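Local coordinates for phytochromobilin synthase (Solanum lycopersicum, PDB 6KME), which binds biliverdin IX alpha and probably reduces it, with electrons from ferredoxin, to phytochromobilin, the chromophore precursor of phytochrome, at residues Val127-Pro132 with Pro177-Thr182; Gly164-Ser169 with Ser298-Pro303; Asn224-His229 with Gly270-Leu275. The protein carries 1 engineered substitution. All coordinates share one frame; numbering follows the deposited sequence.

Contact 1: Val127-Pro132 with Pro177-Thr182; sequences VLDLNP and PIVIWT. With BLA (biliverdine IX alpha), chain B.
Val-127 turns its side chain to the same face of the sheet as Trp-181, with which it forms a non-hydrogen-bonded antiparallel pair. With CG1 anti to the backbone N (chi1 173°), Val-127 CG2 is left to meet Trp-181 CE3 obliquely at 3.8 Å and to reach to 3.5 Å from BLA CHB, so a single methyl bridges the indole and the pigment. The indole in turn takes the CMA methyl of biliverdin over one face, while Trp-181 CH2 comes within 3.4 Å of BLA CAA; NE1 is fixed by the carbonyl of Gly-165. The next pair, Leu-128 and Ile-180, is hydrogen-bonded: Leu-128 N reaches Ile-180 O at 2.9 Å, and Ile-180 N returns to Leu-128 O at 2.8 Å. These are the last two strands of the seven-stranded antiparallel sheet at the centre of the bilin reductase alpha/beta/alpha sandwich. On the face away from the pigment, Leu-128 and Ile-180 lie side by side, CD2 to CD1, and both rest on Tyr-201 of helix 188-211. Asp-129 follows, its CG anti to the backbone N (chi1 -165°), which lays the carboxylate beside Val-179, with Asp-129 CG 3.6 Å from Val-179 CB. OD1 is hydrogen-bonded to Ser-176, while Asp-129 OD2 is met on its anti side, tilted out of the carboxylate plane, by Asn-131 ND2 at 2.8 Å. With an alanine in place of Asp-129, the Ser-176 hydroxyl and the Asn-131 amide would probably lose a polar mate, and a gap would open beside Val-179. Asn-131 points its other amide atom, OD1, to the hydroxyl of Tyr-231, so both ends of this buried amide are held.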
# COMPACT_ATOMS: atom_id res chain seq x y z
N VAL A 127 -3.31 -4.03 -6.46
CA VAL A 127 -2.01 -3.36 -6.38
C VAL A 127 -1.13 -4.10 -5.38
O VAL A 127 -1.53 -4.33 -4.23
CB VAL A 127 -2.15 -1.86 -6.01
CG1 VAL A 127 -0.76 -1.24 -5.78
CG2 VAL A 127 -2.89 -1.08 -7.08
N LEU A 128 0.06 -4.51 -5.84
CA LEU A 128 1.06 -5.17 -5.00
C LEU A 128 2.40 -4.52 -5.29
O LEU A 128 2.84 -4.50 -6.44
CB LEU A 128 1.10 -6.68 -5.31
CG LEU A 128 2.20 -7.51 -4.62
CD1 LEU A 128 2.02 -7.47 -3.10
CD2 LEU A 128 2.16 -8.94 -5.15
N ASP A 129 3.06 -3.98 -4.25
CA ASP A 129 4.27 -3.22 -4.52
C ASP A 129 5.13 -3.07 -3.27
O ASP A 129 4.66 -3.24 -2.13
CB ASP A 129 3.94 -1.83 -5.07
CG ASP A 129 5.13 -1.13 -5.70
OD1 ASP A 129 6.09 -1.81 -6.15
OD2 ASP A 129 5.11 0.12 -5.76
N LEU A 130 6.40 -2.76 -3.51
CA LEU A 130 7.30 -2.20 -2.50
C LEU A 130 7.37 -0.70 -2.81
O LEU A 130 8.21 -0.26 -3.60
CB LEU A 130 8.66 -2.90 -2.55
CG LEU A 130 8.81 -4.27 -1.86
CD1 LEU A 130 7.80 -5.32 -2.36
CD2 LEU A 130 10.27 -4.83 -1.94
N ASN A 131 6.44 0.08 -2.24
CA ASN A 131 6.33 1.51 -2.59
C ASN A 131 7.61 2.24 -2.15
O ASN A 131 7.99 2.15 -0.97
CB ASN A 131 5.12 2.20 -1.94
CG ASN A 131 3.72 1.65 -2.39
OD1 ASN A 131 2.77 1.74 -1.61
ND2 ASN A 131 3.60 1.15 -3.62
N PRO A 132 8.27 3.00 -3.03
CA PRO A 132 9.48 3.71 -2.60
C PRO A 132 9.18 4.79 -1.57
O PRO A 132 8.23 5.56 -1.71
CB PRO A 132 10.03 4.31 -3.90
CG PRO A 132 8.84 4.38 -4.83
CD PRO A 132 8.02 3.16 -4.47
N PRO A 177 9.32 0.49 -9.76
CA PRO A 177 9.39 -0.15 -11.08
C PRO A 177 8.95 -1.60 -11.10
O PRO A 177 8.82 -2.16 -12.19
CB PRO A 177 10.87 -0.03 -11.48
CG PRO A 177 11.46 0.98 -10.53
CD PRO A 177 10.66 0.87 -9.27
N ILE A 178 8.74 -2.24 -9.95
CA ILE A 178 8.27 -3.62 -9.94
C ILE A 178 6.80 -3.72 -9.54
O ILE A 178 6.32 -4.81 -9.24
CB ILE A 178 9.14 -4.52 -9.03
CG1 ILE A 178 9.02 -4.11 -7.56
CG2 ILE A 178 10.59 -4.51 -9.51
CD1 ILE A 178 9.64 -5.13 -6.58
N VAL A 179 6.07 -2.59 -9.54
CA VAL A 179 4.68 -2.61 -9.10
C VAL A 179 3.88 -3.60 -9.95
O VAL A 179 4.06 -3.72 -11.17
CB VAL A 179 4.05 -1.21 -9.17
CG1 VAL A 179 4.03 -0.67 -10.63
CG2 VAL A 179 2.64 -1.24 -8.60
N ILE A 180 3.02 -4.35 -9.28
CA ILE A 180 1.99 -5.14 -9.94
C ILE A 180 0.69 -4.37 -9.80
O ILE A 180 0.11 -4.29 -8.71
CB ILE A 180 1.88 -6.55 -9.34
CG1 ILE A 180 3.17 -7.33 -9.59
CG2 ILE A 180 0.65 -7.28 -9.91
CD1 ILE A 180 3.25 -8.62 -8.80
N TRP A 181 0.24 -3.77 -10.90
CA TRP A 181 -1.06 -3.11 -10.99
C TRP A 181 -1.80 -3.89 -12.06
O TRP A 181 -1.34 -3.94 -13.21
CB TRP A 181 -0.91 -1.62 -11.33
CG TRP A 181 -2.06 -1.03 -12.13
CD1 TRP A 181 -1.99 -0.43 -13.36
CD2 TRP A 181 -3.44 -0.99 -11.74
NE1 TRP A 181 -3.25 -0.02 -13.76
CE2 TRP A 181 -4.16 -0.34 -12.78
CE3 TRP A 181 -4.15 -1.42 -10.60
CZ2 TRP A 181 -5.54 -0.14 -12.73
CZ3 TRP A 181 -5.52 -1.22 -10.55
CH2 TRP A 181 -6.20 -0.58 -11.61
N THR A 182 -2.89 -4.56 -11.68
CA THR A 182 -3.51 -5.52 -12.59
C THR A 182 -4.99 -5.63 -12.28
O THR A 182 -5.45 -5.35 -11.17
CB THR A 182 -2.81 -6.90 -12.52
OG1 THR A 182 -3.25 -7.74 -13.59
CG2 THR A 182 -3.05 -7.63 -11.18
CHA BLA B . -9.51 0.60 -7.75
NA BLA B . -7.30 0.82 -6.40
C1A BLA B . -8.05 1.01 -7.58
C2A BLA B . -7.18 1.66 -8.55
C3A BLA B . -5.88 1.86 -7.91
C4A BLA B . -5.98 1.33 -6.58
CMA BLA B . -4.61 2.48 -8.49
CAA BLA B . -7.67 2.06 -9.97
CBA BLA B . -8.45 3.35 -9.89
CGA BLA B . -7.48 4.58 -10.05
O1A BLA B . -6.83 4.49 -11.05
O2A BLA B . -7.59 5.38 -9.17
CHB BLA B . -4.90 1.26 -5.49
NB BLA B . -3.76 3.40 -5.64
C1B BLA B . -4.01 2.19 -4.96
C2B BLA B . -2.78 2.10 -3.96
C3B BLA B . -2.10 3.32 -3.94
C4B BLA B . -2.76 4.20 -5.00
CMB BLA B . -2.64 0.92 -3.03
OB BLA B . -2.60 5.37 -5.30
CAB BLA B . -0.92 3.97 -3.26
CBB BLA B . -0.34 5.19 -3.23
NC BLA B . -9.39 -1.09 -2.72
C1C BLA B . -8.57 -1.31 -1.59
C2C BLA B . -9.54 -1.63 -0.44
C3C BLA B . -10.83 -1.58 -0.96
C4C BLA B . -10.77 -1.23 -2.47
CMC BLA B . -8.96 -1.92 0.95
OC BLA B . -7.37 -1.22 -1.74
CAC BLA B . -12.09 -1.82 -0.20
CBC BLA B . -12.46 -1.58 1.07
CHD BLA B . -11.66 -1.03 -3.49
ND BLA B . -10.20 -0.20 -5.46
C1D BLA B . -11.36 -0.54 -4.89
C2D BLA B . -12.53 -0.42 -5.85
C3D BLA B . -12.02 0.02 -7.05
C4D BLA B . -10.48 0.19 -6.85
CMD BLA B . -13.94 -0.75 -5.38
CAD BLA B . -12.66 0.34 -8.40
CBD BLA B . -13.50 1.61 -8.40
CGD BLA B . -12.67 2.96 -8.27
O1D BLA B . -13.13 3.68 -7.39
O2D BLA B . -11.74 3.05 -9.06

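Contact 2: Gly164-Ser169 with Ser298-Pro303; sequences GGKLTS and SFENRP. With BLA (biliverdine IX alpha), chain B.
Leu-167 and Ser-298 exchange two backbone hydrogen bonds, Leu-167 N to Ser-298 O at 2.9 Å and Ser-298 N to Leu-167 O at 3.0 Å. Here the packing is close. The hydroxyl of Ser-169, whose OG is bonded to the carbonyl of Gly-296, presses to 3.3 Å from Ser-298 CB and also approaches CE2 of Phe-299 obliquely. Leu-167 CD2 lies 3.7 Å from Ser-298 O and touches Phe-299 CB more loosely. The pairing makes a two-stranded antiparallel sheet, separate from the large central one, that ties the C-terminal part of the chain to the biliverdin pocket. Just beyond the pair, Thr-168, whose CB points away from 298-303, takes a propionate of the pigment with two bonds, Thr-168 N to BLA O1A at 2.9 Å and Thr-168 OG1 to BLA O2A at 2.6 Å. Its OG1 lies beside the backbone N (chi1 -66°), which lets hydroxyl and N-H reach the same carboxylate, one oxygen each. Toward solvent the contact slackens. Lys-166 and Glu-300, both exposed, run side by side in the same direction, touching through aliphatic parts: Lys-166 CG is 3.7 Å from Glu-300 CB. Their charged ends stay apart, Lys-166 NZ 4.2 Å from Glu-300 OE1, beyond a salt bridge, and any attraction between them is likely to be weak.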
# COMPACT_ATOMS: atom_id res chain seq x y z
N GLY A 164 -2.77 -3.19 -15.54
CA GLY A 164 -4.20 -2.96 -15.35
C GLY A 164 -4.80 -1.89 -16.25
O GLY A 164 -6.04 -1.78 -16.31
N GLY A 165 -3.99 -1.12 -16.95
CA GLY A 165 -4.50 -0.06 -17.82
C GLY A 165 -4.37 1.31 -17.19
O GLY A 165 -3.66 1.52 -16.20
N LYS A 166 -5.10 2.27 -17.77
CA LYS A 166 -5.02 3.65 -17.31
C LYS A 166 -5.42 3.76 -15.84
O LYS A 166 -6.32 3.06 -15.36
CB LYS A 166 -5.93 4.55 -18.17
CG LYS A 166 -5.48 4.65 -19.62
CD LYS A 166 -6.48 5.47 -20.47
CE LYS A 166 -6.15 5.34 -21.96
NZ LYS A 166 -7.13 6.04 -22.81
N LEU A 167 -4.71 4.62 -15.10
CA LEU A 167 -4.95 4.78 -13.67
C LEU A 167 -4.64 6.22 -13.27
O LEU A 167 -3.94 6.94 -13.99
CB LEU A 167 -4.12 3.79 -12.83
CG LEU A 167 -2.61 4.07 -12.65
CD1 LEU A 167 -2.02 3.20 -11.55
CD2 LEU A 167 -1.83 3.87 -13.95
N THR A 168 -5.17 6.63 -12.12
CA THR A 168 -4.89 7.94 -11.54
C THR A 168 -3.41 8.30 -11.68
O THR A 168 -2.54 7.56 -11.22
CB THR A 168 -5.31 7.90 -10.06
OG1 THR A 168 -6.74 7.73 -9.97
CG2 THR A 168 -4.87 9.17 -9.29
N SER A 169 -3.12 9.42 -12.38
CA SER A 169 -1.72 9.71 -12.71
C SER A 169 -0.89 9.99 -11.46
O SER A 169 0.28 9.62 -11.40
CB SER A 169 -1.62 10.89 -13.68
OG SER A 169 -1.99 10.51 -15.00
N SER A 298 -4.04 8.06 -16.75
CA SER A 298 -3.14 7.93 -17.89
C SER A 298 -2.38 6.61 -17.78
O SER A 298 -2.72 5.75 -16.96
CB SER A 298 -2.20 9.13 -17.97
OG SER A 298 -1.62 9.20 -19.25
N PHE A 299 -1.37 6.44 -18.63
CA PHE A 299 -0.49 5.27 -18.66
C PHE A 299 -1.28 4.00 -18.99
O PHE A 299 -1.42 3.08 -18.19
CB PHE A 299 0.28 5.11 -17.34
CG PHE A 299 0.95 6.37 -16.88
CD1 PHE A 299 2.08 6.85 -17.53
CD2 PHE A 299 0.43 7.10 -15.82
CE1 PHE A 299 2.69 8.02 -17.12
CE2 PHE A 299 1.04 8.27 -15.40
CZ PHE A 299 2.18 8.73 -16.05
N GLU A 300 -1.78 3.98 -20.22
CA GLU A 300 -2.48 2.80 -20.71
C GLU A 300 -1.54 1.60 -20.81
O GLU A 300 -1.99 0.46 -20.68
CB GLU A 300 -3.15 3.12 -22.05
CG GLU A 300 -2.70 2.33 -23.24
CD GLU A 300 -3.48 2.71 -24.49
OE1 GLU A 300 -4.00 3.84 -24.55
OE2 GLU A 300 -3.60 1.87 -25.41
N ASN A 301 -0.25 1.84 -21.01
CA ASN A 301 0.74 0.77 -21.00
C ASN A 301 1.71 0.98 -19.84
O ASN A 301 1.89 2.09 -19.34
CB ASN A 301 1.51 0.69 -22.33
CG ASN A 301 0.60 0.38 -23.50
OD1 ASN A 301 0.59 1.10 -24.50
ND2 ASN A 301 -0.18 -0.68 -23.38
N ARG A 302 2.32 -0.12 -19.42
CA ARG A 302 3.23 -0.10 -18.28
C ARG A 302 4.35 0.91 -18.52
O ARG A 302 5.06 0.81 -19.53
CB ARG A 302 3.82 -1.49 -18.04
CG ARG A 302 4.62 -1.56 -16.73
CD ARG A 302 5.35 -2.87 -16.55
NE ARG A 302 6.10 -2.83 -15.29
CZ ARG A 302 5.56 -3.05 -14.10
NH1 ARG A 302 4.27 -3.34 -14.01
NH2 ARG A 302 6.30 -2.97 -12.99
N PRO A 303 4.54 1.89 -17.64
CA PRO A 303 5.48 2.98 -17.95
C PRO A 303 6.93 2.69 -17.57
O PRO A 303 7.75 3.62 -17.53
CB PRO A 303 4.92 4.15 -17.14
CG PRO A 303 4.28 3.50 -15.96
CD PRO A 303 3.73 2.18 -16.45
CHA BLA B . -9.51 0.60 -7.75
NA BLA B . -7.30 0.82 -6.40
C1A BLA B . -8.05 1.01 -7.58
C2A BLA B . -7.18 1.66 -8.55
C3A BLA B . -5.88 1.86 -7.91
C4A BLA B . -5.98 1.33 -6.58
CMA BLA B . -4.61 2.48 -8.49
CAA BLA B . -7.67 2.06 -9.97
CBA BLA B . -8.45 3.35 -9.89
CGA BLA B . -7.48 4.58 -10.05
O1A BLA B . -6.83 4.49 -11.05
O2A BLA B . -7.59 5.38 -9.17
CHB BLA B . -4.90 1.26 -5.49
NB BLA B . -3.76 3.40 -5.64
C1B BLA B . -4.01 2.19 -4.96
C2B BLA B . -2.78 2.10 -3.96
C3B BLA B . -2.10 3.32 -3.94
C4B BLA B . -2.76 4.20 -5.00
CMB BLA B . -2.64 0.92 -3.03
OB BLA B . -2.60 5.37 -5.30
CAB BLA B . -0.92 3.97 -3.26
CBB BLA B . -0.34 5.19 -3.23
NC BLA B . -9.39 -1.09 -2.72
C1C BLA B . -8.57 -1.31 -1.59
C2C BLA B . -9.54 -1.63 -0.44
C3C BLA B . -10.83 -1.58 -0.96
C4C BLA B . -10.77 -1.23 -2.47
CMC BLA B . -8.96 -1.92 0.95
OC BLA B . -7.37 -1.22 -1.74
CAC BLA B . -12.09 -1.82 -0.20
CBC BLA B . -12.46 -1.58 1.07
CHD BLA B . -11.66 -1.03 -3.49
ND BLA B . -10.20 -0.20 -5.46
C1D BLA B . -11.36 -0.54 -4.89
C2D BLA B . -12.53 -0.42 -5.85
C3D BLA B . -12.02 0.02 -7.05
C4D BLA B . -10.48 0.19 -6.85
CMD BLA B . -13.94 -0.75 -5.38
CAD BLA B . -12.66 0.34 -8.40
CBD BLA B . -13.50 1.61 -8.40
CGD BLA B . -12.67 2.96 -8.27
O1D BLA B . -13.13 3.68 -7.39
O2D BLA B . -11.74 3.05 -9.06

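Contact 3: Asn224-His229 with Gly270-Leu275; sequences NCEAQH and GNKTFL
With CG set anti to the backbone N (chi1 -178°), His-229 points from its helix toward Gly-270 and slides its ring beneath that residue, while Glu-226, one turn earlier, also starts anti (chi1 164°) but bends at chi2 to bring its carboxylate to Lys-272. Gly-270 CA stands over the middle of the His-229 imidazole, 3.6 Å from the centroid and only 3° off the ring normal, a CH-pi contact. The fit leaves no room for a side chain on the glycine, since a beta carbon there would collide with His-229 ND1. At the ring's edge, close to its plane, His-229 CE1 meets Lys-272 O at 3.2 Å. Both ring nitrogens are held from outside the two segments, ND1 by the hydroxyl of Tyr-277 and NE2 by the carbonyl of Val-266, which should fix the ring's rotation under the glycine. Nearer the surface, the extended Lys-272 crosses Glu-226 at about a right angle and puts Lys-272 NZ 2.8 Å from Glu-226 OE2, on its syn side and slightly out of the carboxylate plane, in a salt bridge. Directly afterwards Thr-273 is the N-cap of helix 274-277, its side chain capping a backbone N, and Asp-276 returns a bond to Thr-273 N, as in a capping box. The loop 270-273 is thus laid across helix 218-238, and Phe-274 packs against Thr-233, Glu-237 and Lys-238 farther along that helix.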
# COMPACT_ATOMS: atom_id res chain seq x y z
N ASN A 224 13.13 11.33 6.04
CA ASN A 224 12.41 10.07 5.89
C ASN A 224 11.03 10.13 6.52
O ASN A 224 10.08 9.51 6.02
CB ASN A 224 13.18 8.92 6.54
CG ASN A 224 14.55 8.71 5.95
OD1 ASN A 224 14.83 9.13 4.83
ND2 ASN A 224 15.42 8.05 6.71
N CYS A 225 10.90 10.87 7.62
CA CYS A 225 9.63 10.95 8.32
C CYS A 225 8.62 11.76 7.53
O CYS A 225 7.44 11.38 7.42
CB CYS A 225 9.84 11.54 9.71
SG CYS A 225 8.36 11.62 10.72
N GLU A 226 9.06 12.89 6.95
CA GLU A 226 8.18 13.69 6.11
C GLU A 226 7.74 12.91 4.87
O GLU A 226 6.56 12.96 4.48
CB GLU A 226 8.87 14.99 5.71
CG GLU A 226 8.20 15.71 4.54
CD GLU A 226 8.10 17.22 4.74
OE1 GLU A 226 8.19 17.68 5.89
OE2 GLU A 226 7.91 17.93 3.73
N ALA A 227 8.66 12.16 4.26
CA ALA A 227 8.30 11.34 3.11
C ALA A 227 7.21 10.33 3.45
O ALA A 227 6.26 10.14 2.68
CB ALA A 227 9.54 10.63 2.55
N GLN A 228 7.32 9.68 4.62
CA GLN A 228 6.27 8.77 5.05
C GLN A 228 4.97 9.51 5.36
O GLN A 228 3.88 9.04 4.98
CB GLN A 228 6.71 7.96 6.28
CG GLN A 228 5.65 6.92 6.69
CD GLN A 228 6.08 5.95 7.80
OE1 GLN A 228 5.23 5.36 8.46
NE2 GLN A 228 7.39 5.77 7.98
N HIS A 229 5.05 10.66 6.03
CA HIS A 229 3.84 11.42 6.36
C HIS A 229 3.11 11.87 5.10
O HIS A 229 1.88 11.78 5.02
CB HIS A 229 4.18 12.63 7.24
CG HIS A 229 2.97 13.41 7.66
ND1 HIS A 229 2.70 14.67 7.18
CD2 HIS A 229 1.95 13.09 8.48
CE1 HIS A 229 1.57 15.11 7.70
NE2 HIS A 229 1.09 14.17 8.50
N GLY A 270 3.55 14.36 11.35
CA GLY A 270 3.73 15.65 10.70
C GLY A 270 2.49 16.50 10.87
O GLY A 270 1.42 16.01 11.25
N ASN A 271 2.65 17.79 10.57
CA ASN A 271 1.58 18.78 10.70
C ASN A 271 1.02 19.25 9.37
O ASN A 271 -0.06 19.86 9.35
CB ASN A 271 2.08 20.01 11.48
CG ASN A 271 2.39 19.69 12.93
OD1 ASN A 271 1.70 18.89 13.56
ND2 ASN A 271 3.44 20.32 13.46
N LYS A 272 1.70 19.00 8.25
CA LYS A 272 1.20 19.46 6.96
C LYS A 272 -0.10 18.76 6.59
O LYS A 272 -0.29 17.57 6.89
CB LYS A 272 2.25 19.24 5.88
CG LYS A 272 3.47 20.15 6.01
CD LYS A 272 4.46 19.88 4.88
CE LYS A 272 5.75 20.68 5.06
NZ LYS A 272 6.68 20.49 3.91
N THR A 273 -0.99 19.50 5.94
CA THR A 273 -2.25 18.98 5.43
C THR A 273 -2.06 18.40 4.03
O THR A 273 -1.04 18.60 3.38
CB THR A 273 -3.31 20.07 5.38
OG1 THR A 273 -2.91 21.07 4.43
CG2 THR A 273 -3.49 20.72 6.74
N PHE A 274 -3.08 17.67 3.58
CA PHE A 274 -3.13 17.23 2.19
C PHE A 274 -2.91 18.40 1.23
O PHE A 274 -2.12 18.30 0.29
CB PHE A 274 -4.46 16.52 1.92
CG PHE A 274 -4.60 15.99 0.51
CD1 PHE A 274 -4.17 14.72 0.19
CD2 PHE A 274 -5.16 16.78 -0.49
CE1 PHE A 274 -4.30 14.23 -1.11
CE2 PHE A 274 -5.28 16.30 -1.79
CZ PHE A 274 -4.85 15.02 -2.10
N LEU A 275 -3.57 19.55 1.47
CA LEU A 275 -3.37 20.67 0.55
C LEU A 275 -1.99 21.30 0.66
O LEU A 275 -1.51 21.90 -0.31
CB LEU A 275 -4.46 21.73 0.75
CG LEU A 275 -5.87 21.32 0.28
CD1 LEU A 275 -6.86 22.49 0.51
CD2 LEU A 275 -5.89 20.87 -1.19

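Overall arrangement
Contacts 1 and 2 have centres about 13 Å apart and both touch biliverdin: contact 1 supplies the edge of the central seven-stranded sheet, contact 2 the small two-stranded one. Their segments alternate along the chain, and Arg-302 joins them directly, its NH1 and NH2 reaching the carbonyls of Val-179 and Pro-177. The C-terminal segment is thereby tied to the sheet beside the pigment. Contact 3 lies apart, its centre about 22 Å from the centre of contact 1 and about 26 Å from that of contact 2. It follows contact 1 in the chain, is nested within the loop closed by contact 2, and joins helix 218-238 to the approach to helix 274-277, away from the pocket.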